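Local coordinates for flavin prenyltransferase UbiX (Methanocaldococcus jannaschii, PDB 6M8V), which probably transfers a dimethylallyl group from dimethylallyl phosphate to reduced FMN, making the prenylated flavin cofactor of UbiD decarboxylases, at residues L109-R120 / L135-P145. Numbering follows the deposited sequence.
With FMN (flavin mononucleotide), chain B; PO4 (phosphate ion), chain C; PO4 (phosphate ion), chain D.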
loop_
_atom_site.group_PDB
_atom_site.type_symbol
_atom_site.label_atom_id
_atom_site.label_comp_id
_atom_site.label_asym_id
_atom_site.label_seq_id
_atom_site.Cartn_x
_atom_site.Cartn_y
_atom_site.Cartn_z
ATOM N N LEU A 109 11.381 8.497 -20.334
ATOM C CA LEU A 109 10.848 7.393 -19.542
ATOM C C LEU A 109 10.025 6.438 -20.402
ATOM O O LEU A 109 10.146 5.216 -20.263
ATOM C CB LEU A 109 10.020 7.930 -18.368
ATOM C CG LEU A 109 10.803 8.626 -17.240
ATOM C CD1 LEU A 109 9.890 9.427 -16.311
ATOM C CD2 LEU A 109 11.620 7.622 -16.429
ATOM N N LYS A 110 9.186 6.963 -21.298
ATOM C CA LYS A 110 8.387 6.058 -22.119
ATOM C C LYS A 110 9.240 5.347 -23.167
ATOM O O LYS A 110 8.977 4.182 -23.479
ATOM C CB LYS A 110 7.218 6.801 -22.774
ATOM C CG LYS A 110 7.560 7.651 -24.000
ATOM C CD LYS A 110 6.415 8.619 -24.316
ATOM C CE LYS A 110 6.630 9.378 -25.622
ATOM N NZ LYS A 110 6.412 8.523 -26.821
ATOM N N GLU A 111 10.268 6.006 -23.702
ATOM C CA GLU A 111 11.146 5.382 -24.687
ATOM C C GLU A 111 12.306 4.631 -24.045
ATOM O O GLU A 111 13.152 4.091 -24.768
ATOM C CB GLU A 111 11.690 6.430 -25.667
ATOM C CG GLU A 111 10.623 7.285 -26.359
ATOM C CD GLU A 111 9.770 6.507 -27.355
ATOM O OE1 GLU A 111 10.253 5.495 -27.902
ATOM O OE2 GLU A 111 8.616 6.917 -27.604
ATOM N N ARG A 112 12.364 4.593 -22.712
ATOM C CA ARG A 112 13.393 3.863 -21.970
ATOM C C ARG A 112 14.795 4.369 -22.302
ATOM O O ARG A 112 15.730 3.590 -22.481
ATOM C CB ARG A 112 13.288 2.355 -22.207
ATOM C CG ARG A 112 11.919 1.774 -21.916
ATOM C CD ARG A 112 11.514 1.906 -20.437
ATOM N NE ARG A 112 10.269 1.178 -20.179
ATOM C CZ ARG A 112 9.819 0.830 -18.977
ATOM N NH1 ARG A 112 10.499 1.138 -17.877
ATOM N NH2 ARG A 112 8.674 0.167 -18.877
ATOM N N ARG A 113 14.944 5.686 -22.379
ATOM C CA ARG A 113 16.242 6.323 -22.530
ATOM C C ARG A 113 16.729 6.817 -21.173
ATOM O O ARG A 113 15.942 7.063 -20.258
ATOM C CB ARG A 113 16.162 7.475 -23.538
ATOM C CG ARG A 113 15.698 7.017 -24.922
ATOM C CD ARG A 113 15.219 8.162 -25.798
ATOM N NE ARG A 113 14.571 7.676 -27.018
ATOM C CZ ARG A 113 13.957 8.457 -27.907
ATOM N NH1 ARG A 113 13.904 9.768 -27.719
ATOM N NH2 ARG A 113 13.393 7.927 -28.985
ATOM N N LYS A 114 18.045 6.953 -21.051
ATOM C CA LYS A 114 18.645 7.271 -19.762
ATOM C C LYS A 114 18.241 8.670 -19.297
ATOM O O LYS A 114 18.354 9.646 -20.044
ATOM C CB LYS A 114 20.163 7.160 -19.856
ATOM C CG LYS A 114 20.899 7.570 -18.597
ATOM C CD LYS A 114 22.382 7.256 -18.704
ATOM C CE LYS A 114 22.633 5.756 -18.715
ATOM N NZ LYS A 114 24.089 5.460 -18.851
ATOM N N LEU A 115 17.779 8.765 -18.051
ATOM C CA LEU A 115 17.348 10.026 -17.462
ATOM C C LEU A 115 18.101 10.239 -16.157
ATOM O O LEU A 115 17.988 9.427 -15.228
ATOM C CB LEU A 115 15.833 10.030 -17.223
ATOM C CG LEU A 115 15.213 11.202 -16.448
ATOM C CD1 LEU A 115 15.503 12.528 -17.138
ATOM C CD2 LEU A 115 13.700 11.000 -16.273
ATOM N N ILE A 116 18.859 11.329 -16.089
ATOM C CA ILE A 116 19.605 11.729 -14.901
ATOM C C ILE A 116 19.016 13.031 -14.387
ATOM O O ILE A 116 18.886 13.997 -15.147
ATOM C CB ILE A 116 21.101 11.915 -15.208
ATOM C CG1 ILE A 116 21.705 10.637 -15.797
ATOM C CG2 ILE A 116 21.844 12.385 -13.956
ATOM C CD1 ILE A 116 23.133 10.818 -16.305
ATOM N N ILE A 117 18.676 13.069 -13.102
ATOM C CA ILE A 117 18.176 14.284 -12.468
ATOM C C ILE A 117 19.042 14.579 -11.256
ATOM O O ILE A 117 19.457 13.663 -10.539
ATOM C CB ILE A 117 16.690 14.166 -12.066
ATOM C CG1 ILE A 117 16.486 13.026 -11.075
ATOM C CG2 ILE A 117 15.826 13.936 -13.296
ATOM C CD1 ILE A 117 15.137 13.060 -10.376
ATOM N N MET A 118 19.313 15.863 -11.025
ATOM C CA MET A 118 20.187 16.316 -9.941
ATOM C C MET A 118 19.441 17.319 -9.073
ATOM O O MET A 118 19.675 18.533 -9.159
ATOM C CB MET A 118 21.471 16.923 -10.512
ATOM C CG MET A 118 22.054 16.077 -11.629
ATOM S SD MET A 118 23.755 16.477 -12.040
ATOM C CE MET A 118 24.604 16.081 -10.511
ATOM N N PRO A 119 18.535 16.848 -8.215
ATOM C CA PRO A 119 17.746 17.776 -7.391
ATOM C C PRO A 119 18.619 18.478 -6.357
ATOM O O PRO A 119 19.367 17.837 -5.616
ATOM C CB PRO A 119 16.704 16.865 -6.732
ATOM C CG PRO A 119 17.345 15.521 -6.724
ATOM C CD PRO A 119 18.183 15.440 -7.962
ATOM N N ARG A 120 18.512 19.805 -6.310
ATOM C CA ARG A 120 19.320 20.650 -5.431
ATOM C C ARG A 120 18.396 21.315 -4.421
ATOM O O ARG A 120 17.657 22.247 -4.762
ATOM C CB ARG A 120 20.092 21.697 -6.236
ATOM C CG ARG A 120 21.542 21.970 -5.779
ATOM C CD ARG A 120 21.647 22.528 -4.348
ATOM N NE ARG A 120 20.625 23.522 -4.044
ATOM C CZ ARG A 120 20.401 24.028 -2.836
ATOM N NH1 ARG A 120 21.131 23.641 -1.800
ATOM N NH2 ARG A 120 19.426 24.914 -2.663
ATOM N N LEU A 135 10.747 8.203 -9.140
ATOM C CA LEU A 135 11.508 8.278 -10.384
ATOM C C LEU A 135 12.649 7.269 -10.392
ATOM O O LEU A 135 12.898 6.618 -11.412
ATOM C CB LEU A 135 12.038 9.697 -10.586
ATOM C CG LEU A 135 10.937 10.699 -10.954
ATOM C CD1 LEU A 135 11.452 12.139 -10.961
ATOM C CD2 LEU A 135 10.349 10.327 -12.296
ATOM N N SER A 136 13.339 7.118 -9.258
ATOM C CA SER A 136 14.359 6.081 -9.132
ATOM C C SER A 136 13.772 4.692 -9.354
ATOM O O SER A 136 14.399 3.843 -10.000
ATOM C CB SER A 136 15.021 6.177 -7.758
ATOM O OG SER A 136 16.115 5.288 -7.664
ATOM N N ASN A 137 12.562 4.443 -8.830
ATOM C CA ASN A 137 11.899 3.155 -9.043
ATOM C C ASN A 137 11.587 2.910 -10.510
ATOM O O ASN A 137 11.467 1.753 -10.930
ATOM C CB ASN A 137 10.595 3.068 -8.245
ATOM C CG ASN A 137 10.823 2.806 -6.772
ATOM O OD1 ASN A 137 9.929 3.005 -5.954
ATOM N ND2 ASN A 137 12.017 2.362 -6.427
ATOM N N LEU A 138 11.416 3.974 -11.295
ATOM C CA LEU A 138 11.144 3.843 -12.721
ATOM C C LEU A 138 12.408 3.747 -13.557
ATOM O O LEU A 138 12.310 3.616 -14.780
ATOM C CB LEU A 138 10.304 5.026 -13.215
ATOM C CG LEU A 138 8.911 5.119 -12.594
ATOM C CD1 LEU A 138 8.079 6.143 -13.331
ATOM C CD2 LEU A 138 8.225 3.758 -12.578
ATOM N N GLY A 139 13.587 3.821 -12.936
ATOM C CA GLY A 139 14.846 3.672 -13.640
ATOM C C GLY A 139 15.611 4.961 -13.855
ATOM O O GLY A 139 16.713 4.914 -14.412
ATOM N N ALA A 140 15.067 6.108 -13.455
ATOM C CA ALA A 140 15.840 7.338 -13.497
ATOM C C ALA A 140 16.983 7.268 -12.492
ATOM O O ALA A 140 16.884 6.611 -11.456
ATOM C CB ALA A 140 14.947 8.545 -13.202
ATOM N N ILE A 141 18.079 7.947 -12.813
ATOM C CA ILE A 141 19.239 8.031 -11.937
ATOM C C ILE A 141 19.123 9.322 -11.136
ATOM O O ILE A 141 19.318 10.417 -11.670
ATOM C CB ILE A 141 20.553 7.967 -12.730
ATOM C CG1 ILE A 141 20.693 6.607 -13.426
ATOM C CG2 ILE A 141 21.745 8.192 -11.811
ATOM C CD1 ILE A 141 20.567 6.660 -14.930
ATOM N N VAL A 142 18.797 9.200 -9.856
ATOM C CA VAL A 142 18.541 10.356 -9.007
ATOM C C VAL A 142 19.853 10.728 -8.332
ATOM O O VAL A 142 20.382 9.974 -7.510
ATOM C CB VAL A 142 17.438 10.072 -7.981
ATOM C CG1 VAL A 142 17.279 11.257 -7.046
ATOM C CG2 VAL A 142 16.121 9.766 -8.696
ATOM N N MET A 143 20.372 11.906 -8.665
ATOM C CA MET A 143 21.760 12.253 -8.382
ATOM C C MET A 143 21.870 13.697 -7.898
ATOM O O MET A 143 22.417 14.554 -8.593
ATOM C CB MET A 143 22.603 12.039 -9.640
ATOM C CG MET A 143 24.050 11.783 -9.381
ATOM S SD MET A 143 24.890 11.482 -10.936
ATOM C CE MET A 143 26.504 11.019 -10.323
ATOM N N PRO A 144 21.374 13.986 -6.698
ATOM C CA PRO A 144 21.594 15.330 -6.130
ATOM C C PRO A 144 23.079 15.629 -6.036
ATOM O O PRO A 144 23.881 14.737 -5.718
ATOM C CB PRO A 144 20.951 15.248 -4.734
ATOM C CG PRO A 144 20.691 13.795 -4.486
ATOM C CD PRO A 144 20.549 13.140 -5.820
ATOM N N PRO A 145 23.486 16.865 -6.320
ATOM C CA PRO A 145 24.922 17.189 -6.290
ATOM C C PRO A 145 25.463 17.197 -4.871
ATOM O O PRO A 145 25.371 18.202 -4.160
ATOM C CB PRO A 145 24.986 18.579 -6.937
ATOM C CG PRO A 145 23.633 19.188 -6.662
ATOM C CD PRO A 145 22.648 18.033 -6.652
HETATM N N1 FMN B . 14.137 25.817 -5.896
HETATM C C2 FMN B . 14.675 24.607 -5.511
HETATM O O2 FMN B . 13.938 23.635 -5.517
HETATM N N3 FMN B . 16.005 24.483 -5.124
HETATM C C4 FMN B . 16.809 25.615 -5.143
HETATM O O4 FMN B . 18.001 25.582 -4.823
HETATM C C4A FMN B . 16.268 26.833 -5.532
HETATM N N5 FMN B . 17.084 27.935 -5.534
HETATM C C5A FMN B . 16.572 29.149 -5.916
HETATM C C6 FMN B . 17.417 30.242 -5.912
HETATM C C7 FMN B . 16.927 31.477 -6.290
HETATM C C7M FMN B . 17.849 32.650 -6.286
HETATM C C8 FMN B . 15.600 31.620 -6.672
HETATM C C8M FMN B . 15.097 32.970 -7.082
HETATM C C9 FMN B . 14.748 30.519 -6.677
HETATM C C9A FMN B . 15.238 29.275 -6.296
HETATM N N10 FMN B . 14.411 28.166 -6.298
HETATM C C10 FMN B . 14.932 26.943 -5.908
HETATM C "C1'" FMN B . 12.962 28.292 -6.695
HETATM C "C2'" FMN B . 12.689 27.766 -8.099
HETATM O "O2'" FMN B . 13.412 28.527 -9.042
HETATM C "C3'" FMN B . 11.211 27.837 -8.450
HETATM O "O3'" FMN B . 10.513 26.787 -7.811
HETATM C "C4'" FMN B . 10.999 27.800 -9.964
HETATM O "O4'" FMN B . 9.619 27.829 -10.241
HETATM C "C5'" FMN B . 11.627 26.587 -10.644
HETATM O "O5'" FMN B . 11.176 26.538 -11.984
HETATM P P FMN B . 11.970 25.717 -13.126
HETATM O O1P FMN B . 13.316 26.349 -13.334
HETATM O O2P FMN B . 12.169 24.299 -12.645
HETATM O O3P FMN B . 11.173 25.722 -14.407
HETATM P P PO4 C . 5.082 11.032 -29.847
HETATM O O1 PO4 C . 5.387 12.417 -30.371
HETATM O O2 PO4 C . 4.852 10.074 -30.994
HETATM O O3 PO4 C . 6.246 10.531 -29.020
HETATM O O4 PO4 C . 3.838 11.106 -28.992
HETATM P P PO4 D . 17.303 27.184 -0.039
HETATM O O1 PO4 D . 17.080 28.519 -0.713
HETATM O O2 PO4 D . 18.665 27.146 0.616
HETATM O O3 PO4 D . 16.247 26.965 1.021
HETATM O O4 PO4 D . 17.214 26.098 -1.087
HETATM O O HOH W 1 9.395 1.881 -15.500
HETATM O O HOH W 2 17.433 6.062 -16.755
#
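Ile-117 and Ile-141 illustrate how two parallel strands are joined: Ile-141 N donates to Leu-115 O (2.8 Å, 173° at the hydrogen), Ile-117 N returns a bond to Ile-141 O, and Met-143 N reaches Ile-117 O (2.7 Å). On the Val-142 face, Ile-117 places CG1 between its backbone N and carbonyl carbon (chi1 60°), which carries CD1 over to Val-142 CG2, 3.8 Å away, and crosswise onto Leu-135 CD1 of helix 126-137. Beyond the paired residues, Pro-119 CD rests on Pro-144 CD.

From CB the chain of Arg-120 crosses Pro-145 at about a right angle, CG lying 3.6 Å from Pro-145 CG; bends at chi2 and chi3 turn the guanidinium so that FMN O4 lies in its plane, at its edge. NE makes only a weak bond to FMN O4, NH2 a straight one to FMN O4 (2.7 Å) and a weak one to a phosphate, while NH1 holds Ile-146 O of a second subunit. With an alanine here, FMN O4 would probably lose its charged donor, although Arg-120 O could still accept from FMN N3 (2.8 Å). Strands 114-119 and 141-142 with helix 126-137 form a beta-alpha-beta unit of the Rossmann-like flavoprotein fold, FMN lying just beyond the C-terminal end of strand 114-119.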